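Local structure of methyl transferase from Methanosarcina acetivorans (Methanosarcina acetivorans, 6MRO) at residues Pro20-Leu25 with Phe135-Ser140; His123-Leu128 with Pro164-Ile169; Met49-Gly54 with Arg77-Asn82; Ile168-Asp173 with Ala187-Ala192. The protein probably transfers a methyl group from S-adenosyl-L-methionine to a substrate, and binds S-adenosyl-L-homocysteine and calcium ions. The protein carries 1 engineered substitution. One frame throughout, in Å; residues are numbered along the deposited sequence.

Contact 1. Residues Pro20-Leu25 with Phe135-Ser140; sequences PAFQAL and FMLCFS
Helix 20-27 packs against the Rossmann-like sheet of a class I methyltransferase; the axes of 20-25 and 135-139 pass 9.7 Å apart, running nearly antiparallel at 153°. Phe135 and Leu137, alternate residues of strand 132-139, both point to the helix, while Met136 between them points away. Phe22 reaches between them. Its CB meets neither strand residue; from there CG, anti to the carbonyl carbon (chi1 -74°), carries the ring to the strand. CE1 on one branch comes within 3.7 Å of CB of Phe135; CE2 on the other lies equally close, 3.7 Å, to CB of Leu137 and also nears its CD2. The tip CZ sits between these branches near Phe135 O, which lies in plane at the ring edge. Beyond the strand residues the ring touches Ile104 and Ser106, the latter a residue of the S-adenosyl-L-homocysteine site. An alanine at Phe22 would lose every ring contact with Phe135 and Leu137 and would probably loosen the helix from the sheet beside that site. Just before Phe22, Ala21 CB meets Leu137 CD1 at 3.8 Å. One turn on from Ala21, Leu25 meets Phe135 tip to tip: its CD1 stands over one ring face, 3.9 Å from the centroid, offset toward the rim and closest to CG at 3.5 Å.

Contact 2. Residues His123-Leu128 with Pro164-Ile169; sequences HVHKVL and PLFNII
The C-terminal end of helix 114-127 meets the loop that leads into edge strand 167-177 of the methyltransferase sheet, with Phe166 inserted against the last helical turn. Phe166 CG is anti to the carbonyl carbon (chi1 -62°), and the ring tip CZ ends 3.7 Å from His125 CA. The imidazole of His125 presents its edge to the Phe166 face in a T-shaped pair, planes at 83° and centroids 5.7 Å apart. Leu128 approaches the same phenyl ring differently, its CD1 lying in the ring plane at the edge, 3.7 Å from Phe166 CE2, whereas Val124 CG1 is 4.0 Å from Phe166 CZ. His125 ND1 makes a weak, strongly bent hydrogen bond to Leu165 O (3.2 Å, 121° at the hydrogen), and Leu165 CD2 lies over one face of the imidazole. Around this junction, Val124 and Leu128 also touch Tyr134 of strand 132-139, Leu128 reaches Val103 of strand 100-106, and Lys194 NZ hydrogen-bonds to the carbonyl oxygens of His125 and Leu128.

Contact 3. Residues Met49-Gly54 with Arg77-Asn82; sequences MLAKNG and RHVKVN
Ala51 of helix 45-51 and the next residue, Lys52, face the linker between helix 64-76 and strand 82-85 with two different surfaces. Ala51 points its methyl group at the linker, between the two valines: CB is 3.3 Å from Val79 CG1, tighter than usual van der Waals contact, and 3.8 Å from Val81 CG2. The valines are set alike, each with CG1 anti to the backbone N (175° in Val79), yet they use different methyls toward Ala51. The other branch of Val79, CG2, is taken up by Lys52. That lysine crosses the valine at about a right angle, laying CG and CE against CG2, each at 3.6 Å, before chi4 (-80°) bends the chain and delivers NZ to Arg77 O. This hydrogen bond is 3.0 Å long and lies in the carbonyl plane, with a C=O...N angle of 153°. The acceptor sits at the end of a helix closed by a Schellman motif, in which His78 takes the positive-phi position. Arg77 extends its own chain elsewhere, pairing NH1 with Glu45 in a salt bridge. Lys52 was modelled in two conformers, so the bond belongs to the one described. The ammonium group is brought to the carbonyl of Arg77, the residue that closes helix 64-76, where the helix end would probably favour a positive charge, while its aliphatic stem shares an apolar patch with Val79.

Contact 4. Residues Ile168-Asp173 with Ala187-Ala192; sequences IIYIKD and AYLLSA
Strands 167-177 and 184-193 form an antiparallel beta hairpin at the sheet edge, interrupted by a classic bulge. Along the second strand, Ala187 O receives a hydrogen bond from a water that also donates to Asp173 OD2, which is salt-bridged to Lys142. Tyr188 follows, its ring face taking Ile171 CG2 at 4.1 Å from the centroid. Leu189 makes a hydrogen-bonded pair with Lys172, the bond from Lys172 N to Leu189 O being 2.9 Å. Leu190, on the same side of the sheet as Tyr188, sets CD1 3.7 Å from Ile168 CG2. Ser191 faces both Ile169 and Tyr170: its O accepts a 2.7 Å bond from Ile169 N and a weak 3.4 Å one from Tyr170 N. Ala192 makes a non-hydrogen-bonded pair with Ile168, so the register shifts by one before Tyr170. Tyr170, in the crowded rotamer (chi1 61°), folds its ring across the neighbouring strand, its hydroxyl hydrogen-bonded to Glu30 OE1 outside the hairpin. A serine at Tyr170 would lose the ring between Ser191 and Lys172 and would probably weaken packing at the bulge. Ser191 CB lies over one ring face, 3.5 Å from the centroid, and Lys172 CD over the opposite face.

Contacts 1, 2 and 4 gather toward strand 167-177 of the sheet; contact 3 lies by the other outer strand, 82-85, with its centre about 25 Å from those of contacts 2 and 4. Contacts 1 and 4 are closest, centres about 8 Å apart, because strands 132-139 and 184-193 are neighbours: Cys138 O to Tyr188 N is 2.7 Å, a probable hydrogen bond. Contact 4 continues contact 2 along strand 167-177, sharing Ile168 and Ile169. Contact 3 touches contact 1 through Met49 CE, 3.6 Å from Phe22 O. Bound S-adenosyl-L-homocysteine lies about 7 Å from the Leu137 side chain of contact 1, and a calcium ion about 9 Å from that of Tyr188 in contact 4.

Contact 1. Residues Pro20-Leu25 with Phe135-Ser140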
loop_
_atom_site.group_PDB
_atom_site.type_symbol
_atom_site.label_atom_id
_atom_site.label_comp_id
_atom_site.label_asym_id
_atom_site.label_seq_id
_atom_site.Cartn_x
_atom_site.Cartn_y
_atom_site.Cartn_z
ATOM N N PRO A 20 -4.506 -10.961 1.858
ATOM C CA PRO A 20 -5.627 -11.551 1.109
ATOM C C PRO A 20 -6.441 -10.530 0.340
ATOM O O PRO A 20 -6.905 -10.840 -0.765
ATOM C CB PRO A 20 -6.446 -12.243 2.203
ATOM C CG PRO A 20 -5.425 -12.618 3.229
ATOM C CD PRO A 20 -4.364 -11.550 3.203
ATOM N N ALA A 21 -6.603 -9.313 0.865
ATOM C CA ALA A 21 -7.396 -8.314 0.147
ATOM C C ALA A 21 -6.799 -8.018 -1.221
ATOM O O ALA A 21 -7.531 -7.817 -2.197
ATOM C CB ALA A 21 -7.516 -7.032 0.974
ATOM N N PHE A 22 -5.464 -8.007 -1.322
ATOM C CA PHE A 22 -4.842 -7.755 -2.617
ATOM C C PHE A 22 -4.829 -9.001 -3.500
ATOM O O PHE A 22 -4.971 -8.882 -4.723
ATOM C CB PHE A 22 -3.438 -7.188 -2.397
ATOM C CG PHE A 22 -3.450 -5.754 -1.923
ATOM C CD1 PHE A 22 -3.722 -4.717 -2.806
ATOM C CD2 PHE A 22 -3.210 -5.444 -0.599
ATOM C CE1 PHE A 22 -3.763 -3.394 -2.363
ATOM C CE2 PHE A 22 -3.254 -4.117 -0.147
ATOM C CZ PHE A 22 -3.528 -3.102 -1.028
ATOM N N GLN A 23 -4.677 -10.194 -2.912
ATOM C CA GLN A 23 -4.843 -11.422 -3.689
ATOM C C GLN A 23 -6.233 -11.488 -4.306
ATOM O O GLN A 23 -6.399 -11.932 -5.453
ATOM C CB GLN A 23 -4.612 -12.649 -2.806
ATOM C CG GLN A 23 -5.115 -13.960 -3.417
ATOM C CD GLN A 23 -4.334 -14.369 -4.659
ATOM O OE1 GLN A 23 -3.124 -14.143 -4.745
ATOM N NE2 GLN A 23 -5.024 -14.973 -5.628
ATOM N N ALA A 24 -7.237 -11.004 -3.576
ATOM C CA ALA A 24 -8.611 -11.061 -4.060
ATOM C C ALA A 24 -8.838 -10.087 -5.209
ATOM O O ALA A 24 -9.707 -10.322 -6.058
ATOM C CB ALA A 24 -9.575 -10.770 -2.906
ATOM N N LEU A 25 -8.070 -8.992 -5.245
ATOM C CA LEU A 25 -8.150 -8.055 -6.363
ATOM C C LEU A 25 -7.638 -8.692 -7.642
ATOM O O LEU A 25 -8.086 -8.339 -8.738
ATOM C CB LEU A 25 -7.348 -6.784 -6.061
ATOM C CG LEU A 25 -7.909 -5.858 -4.979
ATOM C CD1 LEU A 25 -6.917 -4.724 -4.675
ATOM C CD2 LEU A 25 -9.253 -5.303 -5.454
ATOM N N PHE A 135 -5.503 1.276 -4.831
ATOM C CA PHE A 135 -6.066 0.313 -3.890
ATOM C C PHE A 135 -5.345 0.463 -2.561
ATOM O O PHE A 135 -4.112 0.346 -2.503
ATOM C CB PHE A 135 -5.907 -1.118 -4.408
ATOM C CG PHE A 135 -6.631 -1.366 -5.694
ATOM C CD1 PHE A 135 -8.013 -1.491 -5.701
ATOM C CD2 PHE A 135 -5.937 -1.484 -6.886
ATOM C CE1 PHE A 135 -8.702 -1.714 -6.885
ATOM C CE2 PHE A 135 -6.612 -1.731 -8.076
ATOM C CZ PHE A 135 -7.993 -1.842 -8.082
ATOM N N MET A 136 -6.106 0.722 -1.502
ATOM C CA MET A 136 -5.526 0.998 -0.200
ATOM C C MET A 136 -6.203 0.141 0.853
ATOM O O MET A 136 -7.433 0.060 0.901
ATOM C CB MET A 136 -5.654 2.483 0.144
ATOM C CG MET A 136 -5.006 2.890 1.458
ATOM S SD MET A 136 -6.079 2.667 2.906
ATOM C CE MET A 136 -7.200 4.049 2.643
ATOM N N LEU A 137 -5.393 -0.486 1.697
ATOM C CA LEU A 137 -5.873 -1.347 2.766
ATOM C C LEU A 137 -5.484 -0.748 4.106
ATOM O O LEU A 137 -4.310 -0.422 4.327
ATOM C CB LEU A 137 -5.294 -2.753 2.587
ATOM C CG LEU A 137 -5.531 -3.826 3.648
ATOM C CD1 LEU A 137 -6.967 -4.284 3.586
ATOM C CD2 LEU A 137 -4.561 -5.007 3.375
ATOM N N CYS A 138 -6.460 -0.626 5.007
ATOM C CA CYS A 138 -6.200 -0.059 6.321
ATOM C C CYS A 138 -7.144 -0.682 7.344
ATOM O O CYS A 138 -8.163 -1.289 7.000
ATOM C CB CYS A 138 -6.340 1.473 6.287
ATOM S SG CYS A 138 -8.015 2.036 5.848
ATOM N N PHE A 139 -6.785 -0.540 8.614
ATOM C CA PHE A 139 -7.669 -0.997 9.679
ATOM C C PHE A 139 -8.905 -0.108 9.734
ATOM O O PHE A 139 -8.818 1.105 9.546
ATOM C CB PHE A 139 -6.940 -0.976 11.020
ATOM C CG PHE A 139 -5.777 -1.911 11.085
ATOM C CD1 PHE A 139 -5.943 -3.261 10.827
ATOM C CD2 PHE A 139 -4.509 -1.439 11.379
ATOM C CE1 PHE A 139 -4.862 -4.135 10.869
ATOM C CE2 PHE A 139 -3.433 -2.305 11.430
ATOM C CZ PHE A 139 -3.614 -3.654 11.169
ATOM N N SER A 140 -10.062 -0.713 9.999
ATOM C CA SER A 140 -11.319 0.015 9.942
ATOM C C SER A 140 -11.671 0.614 11.300
ATOM O O SER A 140 -11.401 0.032 12.359
ATOM C CB SER A 140 -12.464 -0.885 9.460
ATOM O OG SER A 140 -12.601 -2.049 10.252
#

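Contact 2. Residues His123-Leu128 with Pro164-Ile169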
loop_
_atom_site.group_PDB
_atom_site.type_symbol
_atom_site.label_atom_id
_atom_site.label_comp_id
_atom_site.label_asym_id
_atom_site.label_seq_id
_atom_site.Cartn_x
_atom_site.Cartn_y
_atom_site.Cartn_z
ATOM N N HIS A 123 0.977 13.356 -4.104
ATOM C CA HIS A 123 2.044 12.607 -4.759
ATOM C C HIS A 123 1.519 11.329 -5.386
ATOM O O HIS A 123 1.912 10.974 -6.504
ATOM C CB HIS A 123 3.160 12.300 -3.759
ATOM C CG HIS A 123 4.209 13.359 -3.708
ATOM N ND1 HIS A 123 4.122 14.453 -2.875
ATOM C CD2 HIS A 123 5.339 13.528 -4.435
ATOM C CE1 HIS A 123 5.168 15.236 -3.070
ATOM N NE2 HIS A 123 5.921 14.698 -4.012
ATOM N N VAL A 124 0.646 10.614 -4.674
ATOM C CA VAL A 124 0.025 9.423 -5.241
ATOM C C VAL A 124 -0.767 9.786 -6.490
ATOM O O VAL A 124 -0.667 9.119 -7.531
ATOM C CB VAL A 124 -0.865 8.734 -4.191
ATOM C CG1 VAL A 124 -1.655 7.609 -4.839
ATOM C CG2 VAL A 124 -0.015 8.222 -3.024
ATOM N N HIS A 125 -1.572 10.858 -6.402
ATOM C CA HIS A 125 -2.362 11.308 -7.542
ATOM C C HIS A 125 -1.467 11.628 -8.734
ATOM O O HIS A 125 -1.789 11.271 -9.870
ATOM C CB HIS A 125 -3.200 12.535 -7.147
ATOM C CG HIS A 125 -3.926 13.185 -8.287
ATOM N ND1 HIS A 125 -5.228 12.873 -8.618
ATOM C CD2 HIS A 125 -3.545 14.157 -9.148
ATOM C CE1 HIS A 125 -5.610 13.605 -9.651
ATOM N NE2 HIS A 125 -4.610 14.399 -9.988
ATOM N N LYS A 126 -0.312 12.251 -8.481
ATOM C CA LYS A 126 0.551 12.714 -9.566
ATOM C C LYS A 126 1.151 11.552 -10.357
ATOM O O LYS A 126 1.182 11.596 -11.588
ATOM C CB LYS A 126 1.653 13.610 -8.996
ATOM C CG LYS A 126 2.604 14.196 -10.030
ATOM C CD LYS A 126 3.732 14.969 -9.353
ATOM C CE LYS A 126 4.750 15.467 -10.376
ATOM N NZ LYS A 126 4.110 16.340 -11.402
ATOM N N VAL A 127 1.631 10.499 -9.677
ATOM C CA VAL A 127 2.306 9.409 -10.391
ATOM C C VAL A 127 1.360 8.419 -11.051
ATOM O O VAL A 127 1.806 7.624 -11.890
ATOM C CB VAL A 127 3.266 8.625 -9.473
ATOM C CG1 VAL A 127 4.343 9.568 -8.949
ATOM C CG2 VAL A 127 2.501 7.926 -8.355
ATOM N N LEU A 128 0.065 8.460 -10.727
ATOM C CA LEU A 128 -0.906 7.579 -11.361
ATOM C C LEU A 128 -1.234 8.045 -12.777
ATOM O O LEU A 128 -1.302 9.246 -13.047
ATOM C CB LEU A 128 -2.190 7.536 -10.531
ATOM C CG LEU A 128 -2.235 6.389 -9.533
ATOM C CD1 LEU A 128 -3.345 6.656 -8.509
ATOM C CD2 LEU A 128 -2.453 5.050 -10.245
ATOM N N PRO A 164 -11.123 14.511 -2.705
ATOM C CA PRO A 164 -10.706 15.734 -3.429
ATOM C C PRO A 164 -9.957 15.478 -4.726
ATOM O O PRO A 164 -10.116 16.246 -5.685
ATOM C CB PRO A 164 -9.816 16.459 -2.412
ATOM C CG PRO A 164 -10.372 16.067 -1.111
ATOM C CD PRO A 164 -10.761 14.624 -1.272
ATOM N N LEU A 165 -9.142 14.425 -4.788
ATOM C CA LEU A 165 -8.361 14.130 -5.978
ATOM C C LEU A 165 -8.756 12.833 -6.673
ATOM O O LEU A 165 -8.316 12.603 -7.804
ATOM C CB LEU A 165 -6.864 14.080 -5.633
ATOM C CG LEU A 165 -6.238 15.370 -5.092
ATOM C CD1 LEU A 165 -4.829 15.085 -4.601
ATOM C CD2 LEU A 165 -6.220 16.449 -6.155
ATOM N N PHE A 166 -9.572 11.986 -6.047
ATOM C CA PHE A 166 -9.883 10.672 -6.597
ATOM C C PHE A 166 -11.383 10.455 -6.676
ATOM O O PHE A 166 -12.162 11.043 -5.916
ATOM C CB PHE A 166 -9.282 9.542 -5.754
ATOM C CG PHE A 166 -7.783 9.564 -5.690
ATOM C CD1 PHE A 166 -7.131 10.352 -4.759
ATOM C CD2 PHE A 166 -7.025 8.809 -6.574
ATOM C CE1 PHE A 166 -5.749 10.387 -4.709
ATOM C CE2 PHE A 166 -5.648 8.842 -6.522
ATOM C CZ PHE A 166 -5.011 9.618 -5.584
ATOM N N ASN A 167 -11.778 9.583 -7.596
ATOM C CA ASN A 167 -13.143 9.086 -7.631
ATOM C C ASN A 167 -13.176 7.780 -6.849
ATOM O O ASN A 167 -12.437 6.838 -7.157
ATOM C CB ASN A 167 -13.627 8.895 -9.065
ATOM C CG ASN A 167 -13.728 10.204 -9.814
ATOM O OD1 ASN A 167 -14.217 11.205 -9.283
ATOM N ND2 ASN A 167 -13.247 10.211 -11.045
ATOM N N ILE A 168 -13.995 7.744 -5.814
ATOM C CA ILE A 168 -14.049 6.587 -4.936
ATOM C C ILE A 168 -15.015 5.590 -5.557
ATOM O O ILE A 168 -16.165 5.938 -5.863
ATOM C CB ILE A 168 -14.470 6.996 -3.521
ATOM C CG1 ILE A 168 -13.397 7.920 -2.939
ATOM C CG2 ILE A 168 -14.650 5.764 -2.643
ATOM C CD1 ILE A 168 -13.730 8.482 -1.592
ATOM N N ILE A 169 -14.539 4.373 -5.795
ATOM C CA ILE A 169 -15.392 3.336 -6.361
ATOM C C ILE A 169 -16.123 2.582 -5.261
ATOM O O ILE A 169 -17.353 2.454 -5.289
ATOM C CB ILE A 169 -14.564 2.387 -7.254
ATOM C CG1 ILE A 169 -13.755 3.186 -8.289
ATOM C CG2 ILE A 169 -15.473 1.372 -7.938
ATOM C CD1 ILE A 169 -14.585 3.991 -9.254
#

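Contact 3. Residues Met49-Gly54 with Arg77-Asn82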
loop_
_atom_site.group_PDB
_atom_site.type_symbol
_atom_site.label_atom_id
_atom_site.label_comp_id
_atom_site.label_asym_id
_atom_site.label_seq_id
_atom_site.Cartn_x
_atom_site.Cartn_y
_atom_site.Cartn_z
ATOM N N MET A 49 3.685 -10.616 -5.617
ATOM C CA MET A 49 2.447 -11.206 -6.111
ATOM C C MET A 49 1.986 -10.514 -7.392
ATOM O O MET A 49 1.601 -11.176 -8.369
ATOM C CB MET A 49 1.380 -11.132 -5.018
ATOM C CG MET A 49 0.123 -11.879 -5.361
ATOM S SD MET A 49 -1.010 -10.755 -6.177
ATOM C CE MET A 49 -1.443 -9.658 -4.827
ATOM N N LEU A 50 2.014 -9.185 -7.410
ATOM C CA LEU A 50 1.617 -8.453 -8.613
ATOM C C LEU A 50 2.526 -8.799 -9.781
ATOM O O LEU A 50 2.068 -8.956 -10.918
ATOM C CB LEU A 50 1.658 -6.948 -8.350
ATOM C CG LEU A 50 0.495 -6.398 -7.516
ATOM C CD1 LEU A 50 0.517 -4.873 -7.476
ATOM C CD2 LEU A 50 -0.806 -6.900 -8.080
ATOM N N ALA A 51 3.831 -8.923 -9.505
ATOM C CA ALA A 51 4.795 -9.285 -10.536
ATOM C C ALA A 51 4.528 -10.677 -11.087
ATOM O O ALA A 51 4.678 -10.911 -12.291
ATOM C CB ALA A 51 6.217 -9.181 -9.969
ATOM N N LYS A 52 4.128 -11.624 -10.230
ATOM C CA LYS A 52 3.810 -12.969 -10.702
ATOM C C LYS A 52 2.462 -13.041 -11.406
ATOM O O LYS A 52 2.108 -14.103 -11.928
ATOM C CB LYS A 52 3.833 -13.976 -9.541
ATOM C CG LYS A 52 5.205 -14.583 -9.260
ATOM C CD LYS A 52 5.098 -15.842 -8.403
ATOM C CE LYS A 52 6.406 -16.134 -7.670
ATOM N NZ LYS A 52 7.431 -16.805 -8.530
ATOM N N ASN A 53 1.703 -11.950 -11.430
ATOM C CA ASN A 53 0.427 -11.893 -12.127
ATOM C C ASN A 53 0.413 -10.836 -13.227
ATOM O O ASN A 53 -0.602 -10.177 -13.467
ATOM C CB ASN A 53 -0.703 -11.671 -11.129
ATOM C CG ASN A 53 -0.988 -12.923 -10.332
ATOM O OD1 ASN A 53 -1.655 -13.826 -10.815
ATOM N ND2 ASN A 53 -0.422 -13.012 -9.141
ATOM N N GLY A 54 1.543 -10.667 -13.905
ATOM C CA GLY A 54 1.585 -9.937 -15.158
ATOM C C GLY A 54 1.803 -8.444 -15.077
ATOM O O GLY A 54 1.682 -7.770 -16.108
ATOM N N ARG A 77 12.670 -16.105 -5.589
ATOM C CA ARG A 77 11.459 -16.587 -6.236
ATOM C C ARG A 77 11.439 -16.327 -7.738
ATOM O O ARG A 77 10.382 -16.478 -8.363
ATOM C CB ARG A 77 10.238 -15.965 -5.568
ATOM C CG ARG A 77 10.182 -16.294 -4.093
ATOM C CD ARG A 77 9.229 -15.396 -3.349
ATOM N NE ARG A 77 9.191 -15.728 -1.928
ATOM C CZ ARG A 77 8.359 -15.170 -1.051
ATOM N NH1 ARG A 77 7.497 -14.243 -1.445
ATOM N NH2 ARG A 77 8.400 -15.534 0.223
ATOM N N HIS A 78 12.576 -15.939 -8.321
ATOM C CA HIS A 78 12.736 -15.818 -9.772
ATOM C C HIS A 78 11.719 -14.851 -10.368
ATOM O O HIS A 78 11.068 -15.134 -11.375
ATOM C CB HIS A 78 12.656 -17.190 -10.444
ATOM C CG HIS A 78 13.476 -18.232 -9.752
ATOM N ND1 HIS A 78 14.846 -18.311 -9.888
ATOM C CD2 HIS A 78 13.126 -19.216 -8.889
ATOM C CE1 HIS A 78 15.303 -19.310 -9.153
ATOM N NE2 HIS A 78 14.280 -19.874 -8.535
ATOM N N VAL A 79 11.619 -13.691 -9.773
ATOM C CA VAL A 79 10.695 -12.698 -10.227
ATOM C C VAL A 79 11.408 -11.366 -10.334
ATOM O O VAL A 79 12.238 -11.066 -9.569
ATOM C CB VAL A 79 9.518 -12.603 -9.233
ATOM C CG1 VAL A 79 8.600 -11.494 -9.616
ATOM C CG2 VAL A 79 8.766 -13.883 -9.139
ATOM N N LYS A 80 11.053 -10.567 -11.313
ATOM C CA LYS A 80 11.671 -9.304 -11.495
ATOM C C LYS A 80 10.813 -8.218 -10.914
ATOM O O LYS A 80 9.685 -8.108 -11.263
ATOM C CB LYS A 80 11.822 -8.991 -12.975
ATOM C CG LYS A 80 12.670 -9.952 -13.766
ATOM C CD LYS A 80 14.131 -9.974 -13.327
ATOM C CE LYS A 80 15.029 -10.875 -14.144
ATOM N NZ LYS A 80 16.415 -10.825 -13.601
ATOM N N VAL A 81 11.358 -7.447 -9.995
ATOM C CA VAL A 81 10.681 -6.330 -9.401
ATOM C C VAL A 81 11.699 -5.237 -9.212
ATOM O O VAL A 81 12.813 -5.536 -8.908
ATOM C CB VAL A 81 10.087 -6.618 -8.018
ATOM C CG1 VAL A 81 9.421 -5.377 -7.472
ATOM C CG2 VAL A 81 9.121 -7.753 -8.031
ATOM N N ASN A 82 11.297 -3.984 -9.389
ATOM C CA ASN A 82 12.141 -2.799 -9.198
ATOM C C ASN A 82 11.922 -2.276 -7.775
ATOM O O ASN A 82 11.036 -1.461 -7.520
ATOM C CB ASN A 82 11.801 -1.761 -10.265
ATOM C CG ASN A 82 12.614 -0.487 -10.155
ATOM O OD1 ASN A 82 13.808 -0.507 -9.880
ATOM N ND2 ASN A 82 11.955 0.643 -10.393
#

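Contact 4. Residues Ile168-Asp173 with Ala187-Ala192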
loop_
_atom_site.group_PDB
_atom_site.type_symbol
_atom_site.label_atom_id
_atom_site.label_comp_id
_atom_site.label_asym_id
_atom_site.label_seq_id
_atom_site.Cartn_x
_atom_site.Cartn_y
_atom_site.Cartn_z
ATOM N N ILE A 168 -13.995 7.744 -5.814
ATOM C CA ILE A 168 -14.049 6.587 -4.936
ATOM C C ILE A 168 -15.015 5.590 -5.557
ATOM O O ILE A 168 -16.165 5.938 -5.863
ATOM C CB ILE A 168 -14.470 6.996 -3.521
ATOM C CG1 ILE A 168 -13.397 7.920 -2.939
ATOM C CG2 ILE A 168 -14.650 5.764 -2.643
ATOM C CD1 ILE A 168 -13.730 8.482 -1.592
ATOM N N ILE A 169 -14.539 4.373 -5.795
ATOM C CA ILE A 169 -15.392 3.336 -6.361
ATOM C C ILE A 169 -16.123 2.582 -5.261
ATOM O O ILE A 169 -17.353 2.454 -5.289
ATOM C CB ILE A 169 -14.564 2.387 -7.254
ATOM C CG1 ILE A 169 -13.755 3.186 -8.289
ATOM C CG2 ILE A 169 -15.473 1.372 -7.938
ATOM C CD1 ILE A 169 -14.585 3.991 -9.254
ATOM N N TYR A 170 -15.378 2.131 -4.255
ATOM C CA TYR A 170 -15.968 1.511 -3.083
ATOM C C TYR A 170 -15.002 1.612 -1.912
ATOM O O TYR A 170 -13.797 1.819 -2.088
ATOM C CB TYR A 170 -16.343 0.047 -3.342
ATOM C CG TYR A 170 -15.210 -0.900 -3.722
ATOM C CD1 TYR A 170 -14.245 -1.307 -2.786
ATOM C CD2 TYR A 170 -15.152 -1.444 -4.998
ATOM C CE1 TYR A 170 -13.243 -2.191 -3.135
ATOM C CE2 TYR A 170 -14.146 -2.327 -5.360
ATOM C CZ TYR A 170 -13.195 -2.693 -4.429
ATOM O OH TYR A 170 -12.207 -3.577 -4.786
ATOM N N ILE A 171 -15.560 1.484 -0.712
ATOM C CA ILE A 171 -14.809 1.168 0.502
ATOM C C ILE A 171 -15.465 -0.079 1.087
ATOM O O ILE A 171 -16.607 -0.017 1.568
ATOM C CB ILE A 171 -14.818 2.328 1.509
ATOM C CG1 ILE A 171 -14.336 3.625 0.846
ATOM C CG2 ILE A 171 -13.960 1.982 2.721
ATOM C CD1 ILE A 171 -14.593 4.878 1.666
ATOM N N LYS A 172 -14.756 -1.203 1.038
ATOM C CA LYS A 172 -15.291 -2.515 1.376
ATOM C C LYS A 172 -14.720 -3.010 2.698
ATOM O O LYS A 172 -13.531 -2.828 2.980
ATOM C CB LYS A 172 -14.959 -3.538 0.281
ATOM C CG LYS A 172 -16.009 -3.655 -0.796
ATOM C CD LYS A 172 -15.599 -4.647 -1.885
ATOM C CE LYS A 172 -16.646 -4.652 -2.989
ATOM N NZ LYS A 172 -16.166 -5.253 -4.258
ATOM N N ASP A 173 -15.563 -3.657 3.493
ATOM C CA ASP A 173 -15.074 -4.394 4.653
ATOM C C ASP A 173 -14.261 -5.589 4.183
ATOM O O ASP A 173 -14.724 -6.383 3.360
ATOM C CB ASP A 173 -16.235 -4.869 5.527
ATOM C CG ASP A 173 -16.926 -3.730 6.249
ATOM O OD1 ASP A 173 -18.082 -3.414 5.895
ATOM O OD2 ASP A 173 -16.316 -3.157 7.179
ATOM N N ALA A 187 -10.880 -4.556 8.545
ATOM C CA ALA A 187 -10.139 -3.651 7.682
ATOM C C ALA A 187 -11.074 -3.072 6.626
ATOM O O ALA A 187 -12.192 -3.559 6.412
ATOM C CB ALA A 187 -8.952 -4.372 7.026
ATOM N N TYR A 188 -10.599 -2.005 5.979
ATOM C CA TYR A 188 -11.241 -1.403 4.818
ATOM C C TYR A 188 -10.347 -1.539 3.595
ATOM O O TYR A 188 -9.125 -1.376 3.686
ATOM C CB TYR A 188 -11.531 0.083 5.037
ATOM C CG TYR A 188 -12.775 0.360 5.830
ATOM C CD1 TYR A 188 -13.919 -0.403 5.650
ATOM C CD2 TYR A 188 -12.810 1.395 6.768
ATOM C CE1 TYR A 188 -15.067 -0.147 6.373
ATOM C CE2 TYR A 188 -13.952 1.660 7.495
ATOM C CZ TYR A 188 -15.079 0.880 7.295
ATOM O OH TYR A 188 -16.220 1.133 8.028
ATOM N N LEU A 189 -10.960 -1.807 2.443
ATOM C CA LEU A 189 -10.267 -1.752 1.160
ATOM C C LEU A 189 -10.915 -0.663 0.317
ATOM O O LEU A 189 -12.105 -0.748 -0.015
ATOM C CB LEU A 189 -10.315 -3.090 0.431
ATOM C CG LEU A 189 -9.599 -3.067 -0.927
ATOM C CD1 LEU A 189 -8.088 -3.057 -0.733
ATOM C CD2 LEU A 189 -10.045 -4.242 -1.788
ATOM N N LEU A 190 -10.139 0.364 0.004
ATOM C CA LEU A 190 -10.570 1.430 -0.878
ATOM C C LEU A 190 -10.148 1.111 -2.305
ATOM O O LEU A 190 -8.978 0.786 -2.561
ATOM C CB LEU A 190 -9.970 2.763 -0.429
ATOM C CG LEU A 190 -9.919 3.874 -1.480
ATOM C CD1 LEU A 190 -11.328 4.414 -1.744
ATOM C CD2 LEU A 190 -8.991 4.977 -0.977
ATOM N N SER A 191 -11.094 1.220 -3.229
ATOM C CA SER A 191 -10.812 1.244 -4.656
ATOM C C SER A 191 -11.119 2.648 -5.151
ATOM O O SER A 191 -12.249 3.131 -4.999
ATOM C CB SER A 191 -11.643 0.208 -5.409
ATOM O OG SER A 191 -11.504 0.367 -6.817
ATOM N N ALA A 192 -10.111 3.313 -5.708
ATOM C CA ALA A 192 -10.281 4.672 -6.189
ATOM C C ALA A 192 -9.624 4.801 -7.555
ATOM O O ALA A 192 -8.776 3.987 -7.930
ATOM C CB ALA A 192 -9.699 5.677 -5.189
HETATM O O HOH W 1 -14.040 -3.584 8.415
#